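Local atomic coordinates of putative alpha-ketoglutarate-dependent taurine dioxygenase (Burkholderia xenovorans, PDB entry 5HSX), a protein that probably acts as an iron- and 2-oxoglutarate-dependent dioxygenase of the TauD/TfdA family. Residues 20-25 with 29-34. Residues are numbered along the deposited sequence; the frame is centred on the assembly and turned at random.
Sequences IEVTPL and IGAEIH
The E21 carboxylate lies beside H34, its plane turned 42° from the imidazole, with OE1 3.9 Å from H34 CB. At the ring's edge, NE2 of H34 donates to E32 OE1 (3.0 Å), meeting it nearly along the C-O axis and in the ring plane. This bond fixes the ring's rotation. E32 reaches H34 with an extended chain, and its CG supports L25 CD1 at 3.9 Å, the two side chains crossing at about a right angle.

Beneath them runs an antiparallel beta hairpin. E21 and H34 exchange both backbone bonds, as do T23 and E32, where T23 N to E32 O is 2.7 Å. P24 has no N-H and so suits a non-hydrogen-bonded pair with A31. L25 N then bonds G30 O (2.8 Å); at G30 phi is positive (97°), and a CB would jam against the carbonyl O of I29, hence glycine.

On the other face, V22 CG1 meets A31 CB (3.7 Å), while I20, just before the strand, touches I33 CG2 with CD1. I20, V22, P24 and A31 pack on helix 44-57, I33 on V60 and F62. Strand 31-34 lies between outermost strand 21-24, antiparallel to it, and parallel strand 59-62.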
loop_
_atom_site.group_PDB
_atom_site.type_symbol
_atom_site.label_atom_id
_atom_site.label_comp_id
_atom_site.label_asym_id
_atom_site.label_seq_id
_atom_site.Cartn_x
_atom_site.Cartn_y
_atom_site.Cartn_z
ATOM N N ILE B 20 -26.942 -9.658 0.797
ATOM C CA ILE B 20 -25.522 -9.965 0.931
ATOM C C ILE B 20 -24.938 -9.250 2.145
ATOM O O ILE B 20 -25.500 -8.285 2.675
ATOM C CB ILE B 20 -24.760 -9.585 -0.348
ATOM C CG1 ILE B 20 -24.698 -8.059 -0.478
ATOM C CG2 ILE B 20 -25.428 -10.213 -1.566
ATOM C CD1 ILE B 20 -23.995 -7.565 -1.728
ATOM N N GLU B 21 -23.783 -9.735 2.587
ATOM C CA GLU B 21 -23.035 -9.124 3.677
ATOM C C GLU B 21 -21.862 -8.361 3.069
ATOM O O GLU B 21 -21.065 -8.945 2.329
ATOM C CB GLU B 21 -22.552 -10.192 4.660
ATOM C CG GLU B 21 -21.699 -9.677 5.808
ATOM C CD GLU B 21 -21.118 -10.806 6.649
ATOM O OE1 GLU B 21 -21.526 -11.970 6.448
ATOM O OE2 GLU B 21 -20.250 -10.531 7.506
ATOM N N VAL B 22 -21.767 -7.064 3.364
ATOM C CA VAL B 22 -20.732 -6.194 2.805
ATOM C C VAL B 22 -19.842 -5.718 3.944
ATOM O O VAL B 22 -20.328 -5.094 4.898
ATOM C CB VAL B 22 -21.333 -4.998 2.048
ATOM C CG1 VAL B 22 -20.207 -4.105 1.479
ATOM C CG2 VAL B 22 -22.270 -5.477 0.948
ATOM N N THR B 23 -18.545 -6.003 3.840
ATOM C CA THR B 23 -17.571 -5.680 4.886
ATOM C C THR B 23 -16.519 -4.749 4.304
ATOM O O THR B 23 -15.596 -5.210 3.613
ATOM C CB THR B 23 -16.915 -6.946 5.437
ATOM O OG1 THR B 23 -17.924 -7.815 5.966
ATOM C CG2 THR B 23 -15.932 -6.603 6.555
ATOM N N PRO B 24 -16.602 -3.444 4.559
ATOM C CA PRO B 24 -15.624 -2.517 3.983
ATOM C C PRO B 24 -14.228 -2.748 4.539
ATOM O O PRO B 24 -14.041 -3.219 5.667
ATOM C CB PRO B 24 -16.159 -1.137 4.387
ATOM C CG PRO B 24 -17.613 -1.373 4.724
ATOM C CD PRO B 24 -17.661 -2.746 5.305
ATOM N N LEU B 25 -13.235 -2.379 3.733
ATOM C CA LEU B 25 -11.846 -2.659 4.048
ATOM C C LEU B 25 -10.993 -1.418 4.273
ATOM O O LEU B 25 -9.859 -1.552 4.748
ATOM C CB LEU B 25 -11.220 -3.517 2.935
ATOM C CG LEU B 25 -11.832 -4.915 2.857
ATOM C CD1 LEU B 25 -11.436 -5.645 1.572
ATOM C CD2 LEU B 25 -11.419 -5.726 4.081
ATOM N N ILE B 29 -12.467 2.727 0.038
ATOM C CA ILE B 29 -12.367 1.800 -1.091
ATOM C C ILE B 29 -12.191 0.372 -0.597
ATOM O O ILE B 29 -11.407 0.093 0.317
ATOM C CB ILE B 29 -11.239 2.209 -2.067
ATOM C CG1 ILE B 29 -11.212 1.258 -3.263
ATOM C CG2 ILE B 29 -9.866 2.267 -1.359
ATOM C CD1 ILE B 29 -10.351 1.759 -4.409
ATOM N N GLY B 30 -12.924 -0.538 -1.233
ATOM C CA GLY B 30 -12.749 -1.961 -1.024
ATOM C C GLY B 30 -13.737 -2.525 -0.028
ATOM O O GLY B 30 -13.930 -1.947 1.046
ATOM N N ALA B 31 -14.365 -3.650 -0.368
ATOM C CA ALA B 31 -15.267 -4.321 0.555
ATOM C C ALA B 31 -15.322 -5.802 0.216
ATOM O O ALA B 31 -15.291 -6.181 -0.960
ATOM C CB ALA B 31 -16.677 -3.712 0.503
ATOM N N GLU B 32 -15.390 -6.637 1.248
ATOM C CA GLU B 32 -15.647 -8.057 1.059
ATOM C C GLU B 32 -17.148 -8.287 1.009
ATOM O O GLU B 32 -17.911 -7.639 1.730
ATOM C CB GLU B 32 -15.031 -8.896 2.185
ATOM C CG GLU B 32 -13.522 -8.839 2.237
ATOM C CD GLU B 32 -12.918 -10.003 3.008
ATOM O OE1 GLU B 32 -13.686 -10.780 3.616
ATOM O OE2 GLU B 32 -11.676 -10.146 2.993
ATOM N N ILE B 33 -17.568 -9.200 0.137
ATOM C CA ILE B 33 -18.948 -9.659 0.072
ATOM C C ILE B 33 -18.973 -11.119 0.496
ATOM O O ILE B 33 -18.169 -11.927 0.016
ATOM C CB ILE B 33 -19.543 -9.477 -1.336
ATOM C CG1 ILE B 33 -19.527 -7.992 -1.723
ATOM C CG2 ILE B 33 -20.957 -10.050 -1.388
ATOM C CD1 ILE B 33 -20.019 -7.708 -3.126
ATOM N N HIS B 34 -19.871 -11.446 1.418
ATOM C CA HIS B 34 -20.127 -12.821 1.811
ATOM C C HIS B 34 -21.615 -13.114 1.670
ATOM O O HIS B 34 -22.443 -12.204 1.565
ATOM C CB HIS B 34 -19.649 -13.092 3.248
ATOM C CG HIS B 34 -18.157 -13.082 3.398
ATOM N ND1 HIS B 34 -17.405 -14.237 3.432
ATOM C CD2 HIS B 34 -17.277 -12.060 3.516
ATOM C CE1 HIS B 34 -16.128 -13.926 3.569
ATOM N NE2 HIS B 34 -16.023 -12.610 3.622
#